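Local structure of EST1E (Clostridium proteoclasticum, 2WTM) at residues 34-39 against 72-77; 61-64 against 69-72; 80-85 against 107-112; 3-8 against 12-17. The protein hydrolyses ester bonds as a promiscuous feruloyl esterase of the alpha/beta-hydrolase class, probably releasing ferulic acid from plant cell-wall material in the rumen. One frame throughout, in Å; residues are numbered along the deposited sequence.

In the fold
The four contacts lie at one margin and near the active-site end of a mixed sheet flanked by helices, the alpha/beta-hydrolase fold. Contact 4, the N-terminal hairpin at the sheet edge, comes first along the chain. Contact 2 lies about 7 Å away, centre to centre, where strand 58-62, neighbour of strand 11-18, ends and the following loop turns back. Contact 1 joins the loop after strand 27-33 to the loop leading into helix 79-93; it shares Gly-72 with contact 2, their centres about 8 Å apart. Contact 3 sets helix 79-93 against the start of helix 109-120, its centre about 10 Å from that of contact 1. Contacts 1 and 3 both hold the phosphate, so together they frame the probable active site.

Contact 1 of 4, residues 34-39 against 72-77. With PO4 (phosphate ion), chain E.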
loop_
_atom_site.group_PDB
_atom_site.type_symbol
_atom_site.label_atom_id
_atom_site.label_comp_id
_atom_site.label_asym_id
_atom_site.label_seq_id
_atom_site.Cartn_x
_atom_site.Cartn_y
_atom_site.Cartn_z
ATOM N N HIS A 34 5.786 15.181 7.431
ATOM C CA HIS A 34 7.196 15.129 7.721
ATOM C C HIS A 34 7.903 13.894 7.122
ATOM O O HIS A 34 7.237 13.032 6.499
ATOM C CB HIS A 34 7.320 15.040 9.238
ATOM C CG HIS A 34 6.662 13.844 9.795
ATOM N ND1 HIS A 34 7.287 12.608 9.774
ATOM C CD2 HIS A 34 5.450 13.649 10.351
ATOM C CE1 HIS A 34 6.451 11.708 10.260
ATOM N NE2 HIS A 34 5.332 12.305 10.620
ATOM N N GLY A 35 9.219 13.792 7.372
ATOM C CA GLY A 35 9.997 12.674 6.851
ATOM C C GLY A 35 10.254 11.528 7.820
ATOM O O GLY A 35 9.682 11.437 8.918
ATOM N N PHE A 36 11.069 10.598 7.345
ATOM C CA PHE A 36 11.456 9.330 8.014
ATOM C C PHE A 36 12.258 9.681 9.233
ATOM O O PHE A 36 13.280 10.337 9.104
ATOM C CB PHE A 36 12.296 8.574 6.991
ATOM C CG PHE A 36 12.955 7.287 7.436
ATOM C CD1 PHE A 36 12.387 6.049 7.157
ATOM C CD2 PHE A 36 14.261 7.263 7.907
ATOM C CE1 PHE A 36 13.015 4.833 7.458
ATOM C CE2 PHE A 36 14.873 6.049 8.196
ATOM C CZ PHE A 36 14.281 4.836 7.918
ATOM N N THR A 37 11.776 9.226 10.383
ATOM C CA THR A 37 12.290 9.619 11.759
ATOM C C THR A 37 11.854 10.998 12.211
ATOM O O THR A 37 12.159 11.406 13.373
ATOM C CB THR A 37 13.839 9.484 11.989
ATOM O OG1 THR A 37 14.552 10.607 11.439
ATOM C CG2 THR A 37 14.413 8.175 11.435
ATOM N N GLY A 38 11.188 11.745 11.340
ATOM C CA GLY A 38 10.783 13.114 11.608
ATOM C C GLY A 38 9.466 13.190 12.316
ATOM O O GLY A 38 8.897 12.225 12.825
ATOM N N HIS A 39 8.999 14.411 12.492
ATOM C CA HIS A 39 7.765 14.691 13.173
ATOM C C HIS A 39 7.350 16.137 12.874
ATOM O O HIS A 39 8.086 16.924 12.256
ATOM C CB HIS A 39 7.909 14.479 14.677
ATOM C CG HIS A 39 9.010 15.287 15.279
ATOM N ND1 HIS A 39 8.802 16.558 15.765
ATOM C CD2 HIS A 39 10.326 15.019 15.459
ATOM C CE1 HIS A 39 9.957 17.051 16.197
ATOM N NE2 HIS A 39 10.887 16.125 16.068
ATOM N N GLY A 72 1.757 3.362 16.873
ATOM C CA GLY A 72 2.589 2.454 16.102
ATOM C C GLY A 72 4.035 2.619 16.417
ATOM O O GLY A 72 4.472 3.679 16.885
ATOM N N LYS A 73 4.823 1.587 16.132
ATOM C CA LYS A 73 6.262 1.580 16.325
ATOM C C LYS A 73 6.947 1.933 15.012
ATOM O O LYS A 73 6.535 1.427 13.922
ATOM C CB LYS A 73 6.767 0.160 16.736
ATOM C CG LYS A 73 6.320 -0.348 18.100
ATOM C CD LYS A 73 6.897 -1.834 18.310
ATOM C CE LYS A 73 6.590 -2.437 19.689
ATOM N N PHE A 74 7.998 2.713 15.107
ATOM C CA PHE A 74 8.745 3.115 13.942
ATOM C C PHE A 74 9.095 1.916 13.076
ATOM O O PHE A 74 8.993 1.948 11.826
ATOM C CB PHE A 74 10.041 3.821 14.401
ATOM C CG PHE A 74 10.943 4.144 13.312
ATOM C CD1 PHE A 74 10.783 5.318 12.588
ATOM C CD2 PHE A 74 11.937 3.233 12.897
ATOM C CE1 PHE A 74 11.620 5.604 11.525
ATOM C CE2 PHE A 74 12.801 3.527 11.811
ATOM C CZ PHE A 74 12.623 4.718 11.143
ATOM N N GLU A 75 9.496 0.833 13.737
ATOM C CA GLU A 75 9.970 -0.326 12.990
ATOM C C GLU A 75 8.903 -0.939 12.104
ATOM O O GLU A 75 9.263 -1.664 11.172
ATOM C CB GLU A 75 10.535 -1.402 13.939
ATOM C CG GLU A 75 9.536 -2.063 14.824
ATOM C CD GLU A 75 10.176 -2.743 16.043
ATOM O OE1 GLU A 75 10.679 -2.039 16.944
ATOM O OE2 GLU A 75 10.154 -3.981 16.083
ATOM N N ASP A 76 7.652 -0.729 12.446
ATOM C CA ASP A 76 6.555 -1.390 11.712
ATOM C C ASP A 76 5.972 -0.443 10.666
ATOM O O ASP A 76 4.936 -0.756 10.070
ATOM C CB ASP A 76 5.469 -1.745 12.706
ATOM C CG ASP A 76 5.875 -2.884 13.600
ATOM O OD1 ASP A 76 6.457 -3.830 13.101
ATOM O OD2 ASP A 76 5.611 -2.832 14.818
ATOM N N HIS A 77 6.526 0.745 10.496
ATOM C CA HIS A 77 5.960 1.678 9.457
ATOM C C HIS A 77 6.396 1.261 8.095
ATOM O O HIS A 77 7.445 0.670 7.916
ATOM C CB HIS A 77 6.331 3.118 9.741
ATOM C CG HIS A 77 7.523 3.676 9.025
ATOM N ND1 HIS A 77 8.800 3.625 9.542
ATOM C CD2 HIS A 77 7.609 4.403 7.882
ATOM C CE1 HIS A 77 9.626 4.299 8.732
ATOM N NE2 HIS A 77 8.929 4.770 7.704
HETATM P P PO4 E . 13.949 11.952 5.944
HETATM O O1 PO4 E . 13.617 13.169 6.801
HETATM O O2 PO4 E . 14.614 11.051 6.957
HETATM O O3 PO4 E . 15.048 12.296 4.948
HETATM O O4 PO4 E . 12.746 11.334 5.175
#
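Phe-36 and Phe-74 meet as a T-shaped pair at the heart of a small aromatic cluster, where the loop after strand 27-33 faces the loop leading into helix 79-93. The edge of Phe-74 points at the face of Phe-36, its CZ 3.6 Å from Phe-36 CZ, with the planes at 70° and the centroids 5.2 Å apart. His-77 closes the cluster. Its ring edge comes up to Phe-36, CE1 lying 3.6 Å from Phe-36 CD1, and its rotation is fixed by a bond in the ring plane from ND1 to Phe-74 O (2.8 Å). Trp-163, edge-to-face, and Leu-168 add to the packing round Phe-36.

This dense part gives way to a sparser flank. There the methyl CG2 of Thr-37 touches Phe-74, 3.8 Å from CE1, and just before Phe-74, Gly-72 and Lys-73 are exposed to solvent.

The type II turn from Gly-35 to Gly-38 carries Phe-36 and presents its backbone to the bound phosphate, which probably comes from the crystallisation liquor. The backbone N of Phe-36 and that of Gln-109 form a pair of donors consistent with an oxyanion hole. Phe-36 N gives its hydrogen to phosphate O4 at 2.8 Å, with an N-H...O angle of 158°.

Contact 2 of 4, residues 61-64 against 69-72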
loop_
_atom_site.group_PDB
_atom_site.type_symbol
_atom_site.label_atom_id
_atom_site.label_comp_id
_atom_site.label_asym_id
_atom_site.label_seq_id
_atom_site.Cartn_x
_atom_site.Cartn_y
_atom_site.Cartn_z
ATOM N N ARG A 61 -0.741 19.659 10.084
ATOM C CA ARG A 61 0.437 18.872 10.222
ATOM C C ARG A 61 0.071 17.543 10.852
ATOM O O ARG A 61 -0.536 17.520 11.923
ATOM C CB ARG A 61 1.516 19.583 11.064
ATOM C CG ARG A 61 2.112 20.872 10.496
ATOM C CD ARG A 61 2.938 21.596 11.517
ATOM N NE ARG A 61 2.084 22.164 12.566
ATOM C CZ ARG A 61 2.498 22.416 13.789
ATOM N NH1 ARG A 61 3.694 22.068 14.137
ATOM N NH2 ARG A 61 1.718 23.053 14.676
ATOM N N ALA A 62 0.421 16.398 10.233
ATOM C CA ALA A 62 0.043 15.089 10.793
ATOM C C ALA A 62 1.285 14.242 10.980
ATOM O O ALA A 62 2.131 14.138 10.039
ATOM C CB ALA A 62 -0.900 14.379 9.787
ATOM N N ASP A 63 1.423 13.644 12.152
ATOM C CA ASP A 63 2.451 12.695 12.458
ATOM C C ASP A 63 1.966 11.325 11.877
ATOM O O ASP A 63 0.850 10.866 12.137
ATOM C CB ASP A 63 2.659 12.546 13.962
ATOM C CG ASP A 63 3.350 13.732 14.584
ATOM O OD1 ASP A 63 4.053 14.453 13.842
ATOM O OD2 ASP A 63 3.213 13.855 15.847
ATOM N N MET A 64 2.805 10.719 11.067
ATOM C CA MET A 64 2.490 9.451 10.454
ATOM C C MET A 64 2.741 8.286 11.365
ATOM O O MET A 64 3.329 8.383 12.424
ATOM C CB MET A 64 3.331 9.319 9.153
ATOM C CG MET A 64 3.112 10.502 8.152
ATOM S SD MET A 64 1.515 10.311 7.343
ATOM C CE MET A 64 0.388 11.265 8.403
ATOM N N LYS A 69 3.987 11.863 17.779
ATOM C CA LYS A 69 3.075 11.430 18.850
ATOM C C LYS A 69 1.982 10.529 18.373
ATOM O O LYS A 69 0.955 10.380 19.039
ATOM C CB LYS A 69 2.474 12.638 19.606
ATOM C CG LYS A 69 3.485 13.622 20.157
ATOM C CD LYS A 69 2.851 14.973 20.401
ATOM C CE LYS A 69 3.826 16.061 20.885
ATOM N NZ LYS A 69 3.081 17.387 21.157
ATOM N N SER A 70 2.166 9.922 17.188
ATOM C CA SER A 70 1.181 8.992 16.709
ATOM C C SER A 70 1.415 7.581 17.237
ATOM O O SER A 70 2.449 7.301 17.776
ATOM C CB SER A 70 1.117 9.005 15.188
ATOM O OG SER A 70 0.601 10.232 14.727
ATOM N N ASP A 71 0.374 6.731 17.129
ATOM C CA ASP A 71 0.482 5.322 17.471
ATOM C C ASP A 71 1.439 4.601 16.491
ATOM O O ASP A 71 1.749 5.136 15.427
ATOM C CB ASP A 71 -0.883 4.629 17.448
ATOM C CG ASP A 71 -1.804 5.044 18.639
ATOM O OD1 ASP A 71 -1.208 5.486 19.668
ATOM O OD2 ASP A 71 -3.019 4.789 18.548
ATOM N N GLY A 72 1.757 3.362 16.873
ATOM C CA GLY A 72 2.589 2.454 16.102
ATOM C C GLY A 72 4.035 2.619 16.417
ATOM O O GLY A 72 4.472 3.679 16.885
#
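Asp-63 receives Lys-69 and Ser-70 through two hydrogen bonds that close the turn of the chain just after strand 58-62 of the alpha/beta-hydrolase sheet. One uses its side chain: the backbone N of Lys-69 donates to OD2 at 2.9 Å and almost straight, 172° at the hydrogen, yet it reaches the oxygen from above the carboxylate plane. The other uses its backbone: Ser-70 OG donates to Asp-63 O at 2.7 Å, coming in well above the plane of that carbonyl. The same hydroxyl lies 3.2 Å from Asp-63 CB, so the serine is pressed against the base of the aspartate as well as its carbonyl. With CG of Asp-63 placed beside its own backbone N (chi1 -73°), the carboxylate swings toward Lys-69 and away from the serine bond. The two grips therefore use different parts of one residue. Met-64 adds its carbonyl O, 3.6 Å from Ser-70 CB, while its side chain turns away to pack on Trp-82 and Ile-86 of helix 79-93.

Residues beyond the two segments hold the aspartate in place. Ser-40 OG bonds to its OD1, and Asn-14 ND2 bonds to its OD2, so both carboxylate oxygens are held and the group is kept from rotating. Ser-70 OG is likewise gripped twice, because it also takes the backbone N-H of Asn-14. The extended chain of Lys-69 leads off to the hydroxyl of Tyr-16, and its NZ stays 6.4 Å from Asp-63 OD2.

Contact 3 of 4, residues 80-85 against 107-112. With PO4 (phosphate ion), chain E.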
loop_
_atom_site.group_PDB
_atom_site.type_symbol
_atom_site.label_atom_id
_atom_site.label_comp_id
_atom_site.label_asym_id
_atom_site.label_seq_id
_atom_site.Cartn_x
_atom_site.Cartn_y
_atom_site.Cartn_z
ATOM N N PHE A 80 2.978 2.018 2.593
ATOM C CA PHE A 80 1.515 1.695 2.457
ATOM C C PHE A 80 0.799 2.246 3.721
ATOM O O PHE A 80 -0.275 2.813 3.618
ATOM C CB PHE A 80 1.269 0.228 2.359
ATOM C CG PHE A 80 1.494 -0.369 1.006
ATOM C CD1 PHE A 80 1.938 0.328 -0.075
ATOM C CD2 PHE A 80 1.301 -1.750 0.875
ATOM C CE1 PHE A 80 2.169 -0.328 -1.309
ATOM C CE2 PHE A 80 1.513 -2.381 -0.325
ATOM C CZ PHE A 80 1.962 -1.670 -1.400
ATOM N N LYS A 81 1.385 2.018 4.908
ATOM C CA LYS A 81 0.749 2.599 6.110
ATOM C C LYS A 81 0.653 4.109 6.049
ATOM O O LYS A 81 -0.415 4.675 6.372
ATOM C CB LYS A 81 1.466 2.138 7.368
ATOM C CG LYS A 81 1.388 0.620 7.528
ATOM C CD LYS A 81 1.945 0.109 8.870
ATOM C CE LYS A 81 2.068 -1.449 8.932
ATOM N NZ LYS A 81 2.394 -1.909 10.334
ATOM N N TRP A 82 1.753 4.774 5.687
ATOM C CA TRP A 82 1.725 6.196 5.525
ATOM C C TRP A 82 0.684 6.659 4.505
ATOM O O TRP A 82 -0.027 7.660 4.724
ATOM C CB TRP A 82 3.122 6.759 5.146
ATOM C CG TRP A 82 4.038 6.880 6.323
ATOM C CD1 TRP A 82 4.065 6.142 7.488
ATOM C CD2 TRP A 82 5.081 7.887 6.450
ATOM N NE1 TRP A 82 5.086 6.653 8.335
ATOM C CE2 TRP A 82 5.675 7.733 7.722
ATOM C CE3 TRP A 82 5.490 8.945 5.634
ATOM C CZ2 TRP A 82 6.699 8.608 8.151
ATOM C CZ3 TRP A 82 6.436 9.809 6.058
ATOM C CH2 TRP A 82 7.050 9.641 7.293
ATOM N N LEU A 83 0.548 5.965 3.385
ATOM C CA LEU A 83 -0.417 6.443 2.353
ATOM C C LEU A 83 -1.842 6.252 2.955
ATOM O O LEU A 83 -2.729 7.119 2.832
ATOM C CB LEU A 83 -0.254 5.684 1.047
ATOM C CG LEU A 83 1.002 6.148 0.386
ATOM C CD1 LEU A 83 1.227 5.273 -0.743
ATOM C CD2 LEU A 83 0.921 7.618 -0.031
ATOM N N THR A 84 -2.077 5.146 3.651
ATOM C CA THR A 84 -3.374 4.918 4.404
ATOM C C THR A 84 -3.673 6.086 5.333
ATOM O O THR A 84 -4.768 6.622 5.373
ATOM C CB THR A 84 -3.401 3.525 5.033
ATOM O OG1 THR A 84 -3.321 2.537 3.962
ATOM C CG2 THR A 84 -4.638 3.316 5.831
ATOM N N ASN A 85 -2.633 6.418 6.104
ATOM C CA ASN A 85 -2.715 7.513 7.074
ATOM C C ASN A 85 -3.104 8.817 6.385
ATOM O O ASN A 85 -3.992 9.573 6.814
ATOM C CB ASN A 85 -1.404 7.701 7.860
ATOM C CG ASN A 85 -0.958 6.513 8.677
ATOM O OD1 ASN A 85 0.172 6.488 9.095
ATOM N ND2 ASN A 85 -1.870 5.624 9.032
ATOM N N HIS A 107 8.130 16.892 3.470
ATOM C CA HIS A 107 9.579 16.843 3.362
ATOM C C HIS A 107 10.118 15.422 3.267
ATOM O O HIS A 107 9.754 14.545 4.082
ATOM C CB HIS A 107 10.154 17.589 4.567
ATOM C CG HIS A 107 11.650 17.713 4.537
ATOM N ND1 HIS A 107 12.478 16.901 5.286
ATOM C CD2 HIS A 107 12.454 18.499 3.797
ATOM C CE1 HIS A 107 13.736 17.230 5.027
ATOM N NE2 HIS A 107 13.743 18.192 4.129
ATOM N N SER A 108 11.030 15.222 2.291
ATOM C CA SER A 108 11.831 14.013 2.167
ATOM C C SER A 108 10.927 12.771 2.002
ATOM O O SER A 108 10.217 12.733 1.044
ATOM C CB SER A 108 12.885 13.894 3.273
ATOM O OG SER A 108 13.843 12.898 2.884
ATOM N N GLN A 109 10.942 11.799 2.911
ATOM C CA GLN A 109 9.926 10.725 2.806
ATOM C C GLN A 109 8.506 11.239 2.784
ATOM O O GLN A 109 7.634 10.703 2.116
ATOM C CB GLN A 109 10.066 9.652 3.872
ATOM C CG GLN A 109 9.072 8.527 3.725
ATOM C CD GLN A 109 9.436 7.366 4.672
ATOM O OE1 GLN A 109 10.416 6.643 4.311
ATOM N NE2 GLN A 109 8.715 7.096 5.709
ATOM N N GLY A 110 8.223 12.355 3.461
ATOM C CA GLY A 110 6.932 13.012 3.398
ATOM C C GLY A 110 6.645 13.661 2.064
ATOM O O GLY A 110 5.517 13.749 1.645
ATOM N N GLY A 111 7.715 14.075 1.387
ATOM C CA GLY A 111 7.646 14.704 0.063
ATOM C C GLY A 111 7.314 13.642 -0.954
ATOM O O GLY A 111 6.385 13.835 -1.766
ATOM N N LEU A 112 8.015 12.501 -0.886
ATOM C CA LEU A 112 7.599 11.334 -1.652
ATOM C C LEU A 112 6.132 10.959 -1.395
ATOM O O LEU A 112 5.310 10.806 -2.305
ATOM C CB LEU A 112 8.478 10.153 -1.370
ATOM C CG LEU A 112 8.009 8.790 -1.994
ATOM C CD1 LEU A 112 7.869 8.780 -3.510
ATOM C CD2 LEU A 112 8.899 7.671 -1.416
HETATM P P PO4 E . 13.949 11.952 5.944
HETATM O O1 PO4 E . 13.617 13.169 6.801
HETATM O O2 PO4 E . 14.614 11.051 6.957
HETATM O O3 PO4 E . 15.048 12.296 4.948
HETATM O O4 PO4 E . 12.746 11.334 5.175
#
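Gln-109 stands on the indole of Trp-82 with its amide nearly upright, the amide and ring planes 80° apart. NE2 does most of the touching. It hovers 3.3 Å above the six-membered ring, and its closest carbon is CH2 at 3.4 Å. Behind it the aliphatic part of the side chain lies over the outer rim, CG being 3.7 Å from Trp-82 CZ3. The side chain gets there because CG is anti to the backbone N (chi1 -177°) and the rest of the chain is extended. The amide does not rely on the ring alone: OE1 bonds to Tyr-172 OH, and NE2 to His-77 NE2. At the edge of the same indole, near its plane, the backbone N of Gly-110 lies 4.1 Å from CZ3; Gly-110, having no side chain, lets the rim of the indole come up to the helix backbone.

Ser-108, just before Gln-109, sits at a tight turn between strand and helix with a positive phi (59°), as in the nucleophile elbow of the alpha/beta-hydrolases. It is probably the nucleophile. Ser-108 OG bonds to phosphate O3, although the short length of that bond makes its detail doubtful, and Gln-109 N donates to phosphate O4 at 2.9 Å. His-228 NE2 also bonds to the ion, so the phosphate probably marks the catalytic centre.

In the fold, helix 79-93 thus lies against the N-terminal turn of helix 109-120, which follows strand 99-107 after the turn at Ser-108. Farther along, Leu-83 continues the interface onto Leu-116 and Ala-117, and Phe-80 stacks on Phe-80 of the second subunit.

Contact 4 of 4, residues 3-8 against 12-17; sequences AMYIDC and KLNAYL
The ring of Tyr-5, modelled in two conformers of which one is described, lies over Asn-14: OD1 sits 4.1 Å above one face, toward the rim, and a water bound to that oxygen lies over the same face. Ring and amide planes are 56° apart, and Lys-12 CB approaches the ring obliquely, 3.6 Å from CD1. Tyr-5 OH bonds to Lys-69 O, and Asn-14 ND2 to Asp-63 OD2. Farther along, Ala-3 CB touches the ring of Tyr-16 at CD1 (3.9 Å). On this side, too, Lys-12 NZ forms a salt bridge, meeting the syn lone pair of Asp-7 OD1 at 2.7 Å in the conformer described; Asp-7 has a second.

The backbone is a regular antiparallel ladder. Met-4 pairs with Ala-15, and Ile-6 with Leu-13, each pair joined by two N-H...O bonds.

The face carrying Met-4, Ile-6, Leu-13 and Ala-15 is apolar, Ile-6 CD1 lying on Ala-15 CB. Flanking it, Met-4 CE bends to 3.7 Å from Leu-17 CB, and Cys-8 CB meets Leu-13 CD1 at 3.9 Å.

Strand 3-8 is outermost on this side of the eight-stranded sheet and strand 11-18 links it to strand 58-62, while helix 79-93 covers the apolar face, Tyr-92 packing on Met-4 and Ile-6.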
loop_
_atom_site.group_PDB
_atom_site.type_symbol
_atom_site.label_atom_id
_atom_site.label_comp_id
_atom_site.label_asym_id
_atom_site.label_seq_id
_atom_site.Cartn_x
_atom_site.Cartn_y
_atom_site.Cartn_z
ATOM N N ALA A 3 -4.237 20.738 18.838
ATOM C CA ALA A 3 -3.796 19.367 18.564
ATOM C C ALA A 3 -4.975 18.439 18.688
ATOM O O ALA A 3 -5.888 18.681 19.452
ATOM C CB ALA A 3 -2.703 18.954 19.510
ATOM N N MET A 4 -4.984 17.343 17.939
ATOM C CA MET A 4 -6.100 16.446 17.929
ATOM C C MET A 4 -5.562 15.081 17.486
ATOM O O MET A 4 -4.408 15.052 17.071
ATOM C CB MET A 4 -7.109 16.890 16.888
ATOM C CG MET A 4 -6.614 16.580 15.449
ATOM S SD MET A 4 -7.571 17.210 14.083
ATOM C CE MET A 4 -7.379 18.926 14.505
ATOM N N TYR A 5 -6.344 14.028 17.696
ATOM C CA TYR A 5 -6.063 12.715 17.122
ATOM C C TYR A 5 -7.071 12.413 16.012
ATOM O O TYR A 5 -8.306 12.545 16.218
ATOM C CB TYR A 5 -6.067 11.627 18.211
ATOM C CG TYR A 5 -4.758 11.564 18.964
ATOM C CD1 TYR A 5 -3.618 11.039 18.353
ATOM C CD2 TYR A 5 -4.622 12.055 20.281
ATOM C CE1 TYR A 5 -2.407 10.980 18.991
ATOM C CE2 TYR A 5 -3.407 12.019 20.926
ATOM C CZ TYR A 5 -2.277 11.463 20.290
ATOM O OH TYR A 5 -1.052 11.405 20.900
ATOM N N ILE A 6 -6.570 11.985 14.857
ATOM C CA ILE A 6 -7.372 11.496 13.758
ATOM C C ILE A 6 -7.284 9.979 13.761
ATOM O O ILE A 6 -6.190 9.436 13.645
ATOM C CB ILE A 6 -6.860 12.081 12.439
ATOM C CG1 ILE A 6 -7.092 13.598 12.398
ATOM C CG2 ILE A 6 -7.633 11.530 11.244
ATOM C CD1 ILE A 6 -6.422 14.275 11.275
ATOM N N ASP A 7 -8.415 9.311 13.922
ATOM C CA ASP A 7 -8.405 7.854 13.964
ATOM C C ASP A 7 -8.153 7.319 12.578
ATOM O O ASP A 7 -8.713 7.810 11.607
ATOM C CB ASP A 7 -9.722 7.284 14.442
ATOM C CG ASP A 7 -9.949 7.489 15.927
ATOM O OD1 ASP A 7 -9.073 7.131 16.739
ATOM O OD2 ASP A 7 -11.044 7.996 16.263
ATOM N N CYS A 8 -7.352 6.284 12.518
ATOM C CA CYS A 8 -7.127 5.538 11.277
ATOM C C CYS A 8 -7.217 4.086 11.653
ATOM O O CYS A 8 -6.239 3.494 12.035
ATOM C CB CYS A 8 -5.746 5.940 10.697
ATOM S SG CYS A 8 -5.381 5.088 9.071
ATOM N N LYS A 12 -4.221 5.871 16.198
ATOM C CA LYS A 12 -4.452 7.272 16.341
ATOM C C LYS A 12 -3.285 8.098 15.765
ATOM O O LYS A 12 -2.134 7.939 16.151
ATOM C CB LYS A 12 -4.575 7.576 17.842
ATOM C CG LYS A 12 -5.841 7.002 18.439
ATOM C CD LYS A 12 -6.167 7.589 19.874
ATOM C CE LYS A 12 -7.598 7.241 20.322
ATOM N NZ LYS A 12 -8.709 7.659 19.365
ATOM N N LEU A 13 -3.622 9.043 14.886
ATOM C CA LEU A 13 -2.661 9.961 14.271
ATOM C C LEU A 13 -2.733 11.351 14.942
ATOM O O LEU A 13 -3.764 12.027 14.921
ATOM C CB LEU A 13 -2.959 10.086 12.745
ATOM C CG LEU A 13 -2.990 8.748 11.980
ATOM C CD1 LEU A 13 -3.513 9.108 10.651
ATOM C CD2 LEU A 13 -1.650 8.153 11.983
ATOM N N ASN A 14 -1.635 11.704 15.569
ATOM C CA ASN A 14 -1.505 13.042 16.161
ATOM C C ASN A 14 -1.498 14.100 15.040
ATOM O O ASN A 14 -0.727 13.990 14.106
ATOM C CB ASN A 14 -0.230 13.153 16.899
ATOM C CG ASN A 14 -0.079 14.516 17.611
ATOM O OD1 ASN A 14 -0.949 14.928 18.418
ATOM N ND2 ASN A 14 1.030 15.212 17.311
ATOM N N ALA A 15 -2.206 15.171 15.213
ATOM C CA ALA A 15 -2.190 16.240 14.200
ATOM C C ALA A 15 -2.391 17.610 14.811
ATOM O O ALA A 15 -3.038 17.723 15.866
ATOM C CB ALA A 15 -3.236 15.972 13.219
ATOM N N TYR A 16 -1.901 18.628 14.115
ATOM C CA TYR A 16 -1.986 20.014 14.604
ATOM C C TYR A 16 -2.729 20.786 13.539
ATOM O O TYR A 16 -2.266 20.827 12.386
ATOM C CB TYR A 16 -0.580 20.651 14.791
ATOM C CG TYR A 16 0.304 19.847 15.740
ATOM C CD1 TYR A 16 0.223 20.030 17.124
ATOM C CD2 TYR A 16 1.208 18.937 15.268
ATOM C CE1 TYR A 16 1.030 19.310 17.981
ATOM C CE2 TYR A 16 2.008 18.201 16.109
ATOM C CZ TYR A 16 1.908 18.383 17.473
ATOM O OH TYR A 16 2.727 17.695 18.328
ATOM N N LEU A 17 -3.838 21.430 13.902
ATOM C CA LEU A 17 -4.536 22.317 13.007
ATOM C C LEU A 17 -4.192 23.746 13.415
ATOM O O LEU A 17 -4.415 24.131 14.590
ATOM C CB LEU A 17 -6.046 22.083 13.128
ATOM C CG LEU A 17 -6.943 23.002 12.303
ATOM C CD1 LEU A 17 -6.683 22.970 10.799
ATOM C CD2 LEU A 17 -8.420 22.619 12.621
HETATM O O HOH W 1 -3.141 15.110 20.084
HETATM O O HOH W 2 -11.762 7.555 18.639
#